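Local coordinates for protein haloacid dehalogenase-like hydrolase (Bacteroides thetaiotaomicron, PDB 2RBK) that probably acts as a magnesium-dependent phosphatase of the haloacid dehalogenase superfamily and here binds vanadate together with a magnesium ion in its active site, at residues T43-P46 with I50-L53; S54-Q57 with L61-G64; Y65-M68 with C73-G76; N69-F74 with E146-T151. All coordinates share one frame; numbering follows the deposited sequence.

Contact 1: residues T43-P46 with I50-L53; sequences TGRP and INNL. With VN4 (oxido(dioxo)vanadium), chain C.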
# COMPACT_ATOMS: atom_id res chain seq x y z
N THR A 43 -1.38 0.50 -2.84
CA THR A 43 -0.67 -0.36 -1.92
C THR A 43 0.62 0.27 -1.44
O THR A 43 1.28 1.04 -2.12
CB THR A 43 -0.43 -1.73 -2.60
OG1 THR A 43 0.21 -2.64 -1.70
CG2 THR A 43 0.47 -1.62 -3.83
N GLY A 44 1.02 -0.15 -0.21
CA GLY A 44 2.33 0.06 0.28
C GLY A 44 3.37 -0.80 -0.37
O GLY A 44 4.58 -0.54 -0.33
N ARG A 45 2.98 -1.93 -0.99
CA ARG A 45 3.96 -2.76 -1.64
C ARG A 45 4.57 -2.06 -2.84
O ARG A 45 3.86 -1.41 -3.61
CB ARG A 45 3.32 -4.05 -2.14
CG ARG A 45 2.83 -5.01 -1.13
CD ARG A 45 2.23 -6.26 -1.73
NE ARG A 45 1.77 -7.21 -0.71
CZ ARG A 45 2.18 -8.46 -0.57
NH1 ARG A 45 3.10 -9.00 -1.38
NH2 ARG A 45 1.64 -9.17 0.41
N PRO A 46 5.88 -2.23 -3.06
CA PRO A 46 6.46 -1.95 -4.38
C PRO A 46 6.01 -2.99 -5.39
O PRO A 46 5.75 -4.15 -5.03
CB PRO A 46 7.95 -1.99 -4.17
CG PRO A 46 8.11 -2.81 -2.97
CD PRO A 46 6.91 -2.68 -2.09
N ILE A 50 4.53 -7.32 -5.63
CA ILE A 50 3.09 -7.55 -5.89
C ILE A 50 2.99 -8.87 -6.63
O ILE A 50 2.93 -8.94 -7.88
CB ILE A 50 2.45 -6.37 -6.63
CG1 ILE A 50 2.56 -5.11 -5.82
CG2 ILE A 50 0.98 -6.72 -6.93
CD1 ILE A 50 2.03 -3.87 -6.51
N ASN A 51 2.97 -9.96 -5.87
CA ASN A 51 3.00 -11.34 -6.37
C ASN A 51 1.68 -12.03 -6.07
O ASN A 51 1.61 -13.25 -6.22
CB ASN A 51 4.18 -12.13 -5.77
CG ASN A 51 3.96 -12.44 -4.30
OD1 ASN A 51 3.18 -11.80 -3.60
ND2 ASN A 51 4.67 -13.44 -3.76
N ASN A 52 0.66 -11.28 -5.66
CA ASN A 52 -0.58 -11.88 -5.09
C ASN A 52 -1.82 -11.42 -5.81
O ASN A 52 -2.92 -11.67 -5.34
CB ASN A 52 -0.59 -11.61 -3.58
CG ASN A 52 -0.57 -10.14 -3.21
OD1 ASN A 52 -0.42 -9.27 -4.10
ND2 ASN A 52 -0.64 -9.90 -1.90
N LEU A 53 -1.68 -10.79 -7.02
CA LEU A 53 -2.77 -10.27 -7.76
C LEU A 53 -3.00 -10.95 -9.10
O LEU A 53 -3.77 -10.46 -9.93
CB LEU A 53 -2.69 -8.75 -8.01
CG LEU A 53 -2.70 -7.88 -6.77
CD1 LEU A 53 -2.66 -6.42 -7.25
CD2 LEU A 53 -3.91 -8.16 -5.92
V VN4 C . -1.71 -2.66 1.50
O1 VN4 C . -1.73 -3.49 0.06
O2 VN4 C . -2.29 -3.42 2.98
O3 VN4 C . -0.58 -1.27 1.89
O HOH W 1 2.40 -11.92 -1.26
O HOH W 2 0.18 -3.63 1.59

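Contact 2: residues S54-Q57 with L61-G64; sequences SELQ and LIDG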
# COMPACT_ATOMS: atom_id res chain seq x y z
N SER A 54 -2.37 -12.12 -9.37
CA SER A 54 -2.47 -12.71 -10.70
C SER A 54 -3.89 -12.98 -11.14
O SER A 54 -4.18 -12.88 -12.30
CB SER A 54 -1.63 -13.98 -10.80
OG SER A 54 -2.08 -14.98 -9.94
N GLU A 55 -4.78 -13.32 -10.23
CA GLU A 55 -6.15 -13.54 -10.67
C GLU A 55 -6.78 -12.32 -11.34
O GLU A 55 -7.50 -12.39 -12.36
CB GLU A 55 -7.01 -14.03 -9.51
CG GLU A 55 -6.52 -15.36 -8.99
CD GLU A 55 -6.89 -15.58 -7.56
OE1 GLU A 55 -6.67 -14.66 -6.75
OE2 GLU A 55 -7.36 -16.64 -7.20
N LEU A 56 -6.51 -11.17 -10.78
CA LEU A 56 -7.05 -9.94 -11.32
C LEU A 56 -6.28 -9.50 -12.58
O LEU A 56 -6.87 -9.02 -13.54
CB LEU A 56 -7.03 -8.80 -10.29
CG LEU A 56 -7.81 -9.07 -9.01
CD1 LEU A 56 -7.67 -7.92 -8.05
CD2 LEU A 56 -9.28 -9.35 -9.35
N GLN A 57 -4.94 -9.66 -12.51
CA GLN A 57 -4.06 -9.28 -13.59
C GLN A 57 -4.29 -10.13 -14.85
O GLN A 57 -4.37 -9.58 -15.95
CB GLN A 57 -2.59 -9.37 -13.19
CG GLN A 57 -2.28 -8.32 -12.10
CD GLN A 57 -0.93 -8.58 -11.47
OE1 GLN A 57 -0.58 -9.71 -11.26
NE2 GLN A 57 -0.27 -7.49 -11.09
N LEU A 61 -8.21 -6.79 -15.32
CA LEU A 61 -9.18 -5.96 -14.60
C LEU A 61 -8.59 -4.70 -13.95
O LEU A 61 -9.37 -3.86 -13.50
CB LEU A 61 -9.83 -6.78 -13.46
CG LEU A 61 -10.66 -7.95 -13.99
CD1 LEU A 61 -11.16 -8.79 -12.81
CD2 LEU A 61 -11.82 -7.52 -14.89
N ILE A 62 -7.28 -4.54 -13.88
CA ILE A 62 -6.66 -3.40 -13.22
C ILE A 62 -6.24 -2.37 -14.24
O ILE A 62 -5.57 -2.69 -15.21
CB ILE A 62 -5.48 -3.85 -12.35
CG1 ILE A 62 -5.95 -4.78 -11.22
CG2 ILE A 62 -4.70 -2.66 -11.81
CD1 ILE A 62 -4.85 -5.60 -10.62
N ASP A 63 -6.65 -1.11 -14.00
CA ASP A 63 -6.38 0.02 -14.90
C ASP A 63 -5.16 0.83 -14.51
O ASP A 63 -4.71 1.67 -15.32
CB ASP A 63 -7.62 0.90 -14.98
CG ASP A 63 -8.80 0.13 -15.53
OD1 ASP A 63 -8.69 -0.43 -16.67
OD2 ASP A 63 -9.83 -0.01 -14.83
N GLY A 64 -4.62 0.67 -13.32
CA GLY A 64 -3.43 1.42 -12.90
C GLY A 64 -3.09 1.07 -11.48
O GLY A 64 -3.86 0.44 -10.76

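Contact 3: residues Y65-M68 with C73-G76; sequences YITM and CFVG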
# COMPACT_ATOMS: atom_id res chain seq x y z
N TYR A 65 -1.88 1.55 -11.09
CA TYR A 65 -1.29 1.22 -9.84
C TYR A 65 -0.74 2.44 -9.10
O TYR A 65 0.04 3.22 -9.68
CB TYR A 65 -0.10 0.24 -10.01
CG TYR A 65 -0.50 -1.14 -10.49
CD1 TYR A 65 -0.77 -1.39 -11.82
CD2 TYR A 65 -0.58 -2.21 -9.60
CE1 TYR A 65 -1.14 -2.64 -12.27
CE2 TYR A 65 -0.94 -3.47 -10.03
CZ TYR A 65 -1.21 -3.67 -11.36
OH TYR A 65 -1.58 -4.93 -11.78
N ILE A 66 -1.08 2.50 -7.83
CA ILE A 66 -0.45 3.33 -6.84
C ILE A 66 0.34 2.39 -5.97
O ILE A 66 -0.25 1.54 -5.30
CB ILE A 66 -1.53 4.11 -6.02
CG1 ILE A 66 -2.29 5.09 -6.89
CG2 ILE A 66 -0.91 4.74 -4.77
CD1 ILE A 66 -3.66 5.39 -6.29
N THR A 67 1.67 2.49 -6.00
CA THR A 67 2.54 1.60 -5.22
C THR A 67 3.39 2.44 -4.31
O THR A 67 3.47 3.66 -4.41
CB THR A 67 3.41 0.71 -6.15
OG1 THR A 67 4.45 1.49 -6.75
CG2 THR A 67 2.58 0.00 -7.19
N MET A 68 4.04 1.74 -3.36
CA MET A 68 4.89 2.42 -2.39
C MET A 68 4.15 3.63 -1.76
O MET A 68 4.70 4.73 -1.60
CB MET A 68 6.24 2.84 -2.97
CG MET A 68 7.03 1.64 -3.39
SD MET A 68 8.76 1.95 -3.69
CE MET A 68 8.89 1.71 -5.47
N CYS A 73 3.66 5.69 -9.07
CA CYS A 73 2.36 5.48 -9.66
C CYS A 73 2.49 5.29 -11.16
O CYS A 73 3.24 6.05 -11.80
CB CYS A 73 1.46 6.66 -9.37
SG CYS A 73 1.17 7.02 -7.62
N PHE A 74 1.74 4.34 -11.72
CA PHE A 74 1.85 4.07 -13.15
C PHE A 74 0.53 3.54 -13.70
O PHE A 74 -0.29 2.98 -12.99
CB PHE A 74 3.02 3.13 -13.47
CG PHE A 74 3.00 1.83 -12.71
CD1 PHE A 74 2.41 0.67 -13.25
CD2 PHE A 74 3.59 1.72 -11.45
CE1 PHE A 74 2.43 -0.52 -12.53
CE2 PHE A 74 3.63 0.53 -10.76
CZ PHE A 74 3.04 -0.61 -11.31
N VAL A 75 0.36 3.77 -15.01
CA VAL A 75 -0.83 3.38 -15.75
C VAL A 75 -0.30 2.66 -16.99
O VAL A 75 0.35 3.27 -17.83
CB VAL A 75 -1.68 4.58 -16.12
CG1 VAL A 75 -2.90 4.14 -16.99
CG2 VAL A 75 -2.13 5.30 -14.86
N GLY A 76 -0.51 1.36 -17.06
CA GLY A 76 0.11 0.59 -18.13
C GLY A 76 1.61 0.63 -17.93
O GLY A 76 2.11 0.39 -16.85

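Contact 4: residues N69-F74 with E146-T151; sequences NGAYCF and EVIQMT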
# COMPACT_ATOMS: atom_id res chain seq x y z
N ASN A 69 2.89 3.40 -1.39
CA ASN A 69 2.13 4.41 -0.65
C ASN A 69 2.00 5.72 -1.39
O ASN A 69 1.88 6.77 -0.79
CB ASN A 69 2.73 4.67 0.75
CG ASN A 69 2.56 3.49 1.65
OD1 ASN A 69 1.45 3.23 2.10
ND2 ASN A 69 3.61 2.71 1.85
N GLY A 70 1.96 5.67 -2.74
CA GLY A 70 1.86 6.87 -3.55
C GLY A 70 3.14 7.38 -4.11
O GLY A 70 3.11 8.28 -4.99
N ALA A 71 4.28 6.85 -3.68
CA ALA A 71 5.58 7.30 -4.16
C ALA A 71 5.95 6.77 -5.53
O ALA A 71 6.94 7.19 -6.14
CB ALA A 71 6.69 6.96 -3.17
N TYR A 72 5.15 5.85 -6.11
CA TYR A 72 5.46 5.33 -7.43
C TYR A 72 4.14 4.91 -8.10
O TYR A 72 3.56 3.89 -7.70
CB TYR A 72 6.48 4.21 -7.38
CG TYR A 72 7.04 3.84 -8.71
CD1 TYR A 72 8.14 4.55 -9.18
CD2 TYR A 72 6.53 2.80 -9.43
CE1 TYR A 72 8.69 4.25 -10.40
CE2 TYR A 72 7.10 2.49 -10.64
CZ TYR A 72 8.18 3.20 -11.13
OH TYR A 72 8.77 2.83 -12.33
N CYS A 73 3.66 5.69 -9.07
CA CYS A 73 2.36 5.48 -9.66
C CYS A 73 2.49 5.29 -11.16
O CYS A 73 3.24 6.05 -11.80
CB CYS A 73 1.46 6.66 -9.37
SG CYS A 73 1.17 7.02 -7.62
N PHE A 74 1.74 4.34 -11.72
CA PHE A 74 1.85 4.07 -13.15
C PHE A 74 0.53 3.54 -13.70
O PHE A 74 -0.29 2.98 -12.99
CB PHE A 74 3.02 3.13 -13.47
CG PHE A 74 3.00 1.83 -12.71
CD1 PHE A 74 2.41 0.67 -13.25
CD2 PHE A 74 3.59 1.72 -11.45
CE1 PHE A 74 2.43 -0.52 -12.53
CE2 PHE A 74 3.63 0.53 -10.76
CZ PHE A 74 3.04 -0.61 -11.31
N GLU A 146 19.42 5.75 -4.33
CA GLU A 146 18.28 6.61 -4.54
C GLU A 146 17.01 5.80 -4.14
O GLU A 146 16.58 4.91 -4.89
CB GLU A 146 18.34 7.09 -5.98
CG GLU A 146 19.67 7.74 -6.34
CD GLU A 146 20.23 8.90 -5.56
OE1 GLU A 146 19.42 9.82 -5.27
OE2 GLU A 146 21.46 9.03 -5.22
N VAL A 147 16.49 6.09 -3.00
CA VAL A 147 15.49 5.26 -2.37
C VAL A 147 14.11 5.92 -2.49
O VAL A 147 13.94 7.08 -2.09
CB VAL A 147 15.87 4.97 -0.92
CG1 VAL A 147 14.81 4.16 -0.21
CG2 VAL A 147 17.21 4.25 -0.86
N ILE A 148 13.15 5.16 -2.97
CA ILE A 148 11.75 5.59 -3.08
C ILE A 148 10.98 5.27 -1.84
O ILE A 148 10.13 6.07 -1.36
CB ILE A 148 11.09 4.96 -4.30
CG1 ILE A 148 11.91 5.29 -5.56
CG2 ILE A 148 9.65 5.40 -4.42
CD1 ILE A 148 11.31 4.86 -6.85
N GLN A 149 11.24 4.13 -1.19
CA GLN A 149 10.57 3.73 0.03
C GLN A 149 11.55 2.93 0.90
O GLN A 149 12.31 2.12 0.39
CB GLN A 149 9.31 2.89 -0.24
CG GLN A 149 8.56 2.49 1.04
CD GLN A 149 7.20 1.92 0.69
OE1 GLN A 149 6.24 2.72 0.56
NE2 GLN A 149 7.07 0.62 0.48
N MET A 150 11.50 3.18 2.21
CA MET A 150 12.19 2.34 3.18
C MET A 150 11.18 1.69 4.08
O MET A 150 10.20 2.34 4.46
CB MET A 150 13.13 3.15 4.05
CG MET A 150 14.14 3.94 3.44
SD MET A 150 15.06 5.00 4.50
CE MET A 150 14.15 6.30 5.17
N THR A 151 11.44 0.47 4.47
CA THR A 151 10.54 -0.29 5.35
C THR A 151 11.33 -0.81 6.54
O THR A 151 11.85 -1.96 6.48
CB THR A 151 9.82 -1.35 4.54
OG1 THR A 151 9.09 -0.69 3.49
CG2 THR A 151 8.87 -2.12 5.42

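Contact 1: residues T43-P46 with I50-L53
Arg45 reaches across from residues 43-46 to lie beside Ile50, Asn51 and Asn52. Its CB rests 3.9 Å from CG1 of Ile50, and from CG to NE the chain runs straight out, which carries the guanidinium past the isoleucine to the two asparagines. NE is turned to Asp10, a magnesium ligand, and forms a salt bridge with its OD2. NH1 donates to the carbonyl O of Ile49 and, at 3.0 Å, to water 1, which also lies doubtfully close to Asn51 OD1; Asn51 ND2 donates to the carbonyl O of His130. NH2 lies 3.3 Å from Asn52 ND2, two donors not hydrogen-bonded to each other, with the amide nitrogen over one guanidinium face and the two planes 41° apart. Deeper in, Thr43 CG2 and Ile50 CD1 meet tip to tip at 3.8 Å, while Ile50 CG1 approaches the carbonyl O of Pro46. OG1 of Thr43, set anti to the backbone N (chi1 -177°), donates to vanadate O1 at 2.8 Å and accepts from Arg45 N at 2.9 Å, an ST turn; Gly44 N donates to vanadate O3. Such a threonine, just after strand 38-42, matches the motif II Thr/Ser of HAD enzymes. Both segments belong to the loop between strand 38-42 and helix 54-58, and the backbones of Thr43 and Arg45 bond to neighbouring strand 64-67 and the turn after it.

Contact 2: residues S54-Q57 with L61-G64
Leu56 and Leu61 are the closest backbone pair, CA to CA 5.6 Å, where helix 54-58 ends and the chain turns back toward strand 64-67 of the Rossmann-like HAD core. The carbonyl O of Leu56 accepts from Leu61 N at 3.2 Å; the N-H points almost straight at the oxygen, 167°, though the donor is tilted 22° from the carbonyl plane. This single bond ties the last part of the short helix to the loop that leaves it. The side chains then close the corner with apolar contacts. Leu56 and Leu61 cross at about a right angle, meeting through CD2 of the first and CD1 of the second, 4.0 Å apart. Ile62 works from its far end: CG1 lies anti to the carbonyl carbon (chi1 -63°), and this, with the extended second torsion, carries CD1 to the helix, where it rests against both Leu56 and the aliphatic part of Gln57. The polar end of Gln57 turns elsewhere, its NE2 bonding to the hydroxyl of Tyr65. Around the corner, helix 23-34 supplies further cover: Leu29 touches Leu56, and Glu30 and His33 touch Leu61. Ile62 also packs on Ile41 of strand 38-42. In the resulting fit Ile62 CD1 stands 3.9 Å from Leu56 CB and 4.0 Å from Gln57 CG.

Contact 3: residues Y65-M68 with C73-G76
Tyr65 and Phe74 form the hydrogen-bonded pair of an antiparallel beta hairpin, strands 64-67 and 72-75; the axes of 65-67 and 73-75 come within 4.9 Å. Two backbone bonds close the pair: Tyr65 N to Phe74 O and Phe74 N to Tyr65 O, each 2.9 Å. The next pair, Ile66 with Cys73, is non-hydrogen-bonded, and Cys73 CA makes a CA-H...O contact of 3.2 Å to Tyr65 O. Among the aromatic contacts, the Tyr65 and Phe74 planes are 17° apart but slid so far that the rings barely overlap. What lies over the Phe74 face is instead Tyr65 CB, a CH-pi contact 3.7 Å from the ring centroid. Phe74 CG sits between its backbone N and carbonyl carbon (chi1 54°), which swings the ring across to the other strand, where CE2 also meets Thr67 CG2; Thr67 OG1 bonds Tyr72 O. With an alanine at Phe74, Tyr65 CB and the Thr67 methyl would lose this ring and a gap would probably open beside them, though Gln57 would still hold the tyrosine hydroxyl. On the other face Ile66 CG1 touches Cys73 SG at 4.0 Å. Two backbone hydrogen bonds thus join the segments, and the side-chain contacts between them are apolar.

Contact 4: residues N69-F74 with E146-T151
Beside the vanadate pocket, Asn69 and Gln149 join the turn of the hairpin to strand 149-152. Asn69 ND2 donates to Gln149 OE1 at 2.9 Å, with an angle of 158° at the hydrogen. The acceptor lies close to the Asn69 amide plane, but the donor stands above the carbonyl plane of Gln149, the two amides being 48° apart and the side chains crossing at about a right angle. Gln149 gets there by an extended chain, CG anti to the backbone N (chi1 -179°). Its NE2 donates to the carbonyl O of Gly44, and ND2 of Asn69 also bonds Asp180 OD2. Asn69 OD1 takes a bond from Asn214 ND2, which itself binds the vanadate, so Asn69 probably helps to position this first-shell residue. A leucine in place of Asn69 would probably leave Gln149 OE1 and Asn214 ND2 without this partner, with the latter freer to turn. The apolar half is Ile148. Its CG2 meets Ala71 CB at 3.6 Å, while CD1 approaches Tyr72 CD1 at 3.9 Å. Tyr72 OH hydrogen-bonds Glu109 OE2. A classic beta bulge sets Ala71 and Tyr72 together opposite Thr67, and a second sets Ile148 and Gln149 opposite Val107. The contact thus joins the Rossmann-like core, where strand 72-75 runs between 64-67 and 78-82, to strand 149-152 at one side of the three-stranded antiparallel sheet of what is probably the cap domain, with strand 180-182 packed against Ala71 and Gln149.

How the contacts relate
Contacts 1 to 3 follow one another along the chain, leaving the vanadate pocket through helix 54-58 and returning along strand 64-67, and contact 4 brings in a distant segment. Contact 1 holds vanadate directly through Thr43 and Gly44. Backbone bonds tie it to contact 3 (Thr43 N to Ile66 O, 2.9 Å) and to contact 4 (Asn69 N to Thr43 O, 2.9 Å). Contact 2 leans on contact 1 through Leu53 CD1 and Ile62 CD1, 4.1 Å apart. Contacts 3 and 4 both use strand 72-75, and Thr67 OG1 bonds Tyr72 O at 2.7 Å. Measured from side chains to vanadate, Asn69 is about 5 Å away, Ile66 about 9 Å and Leu56 about 11 Å.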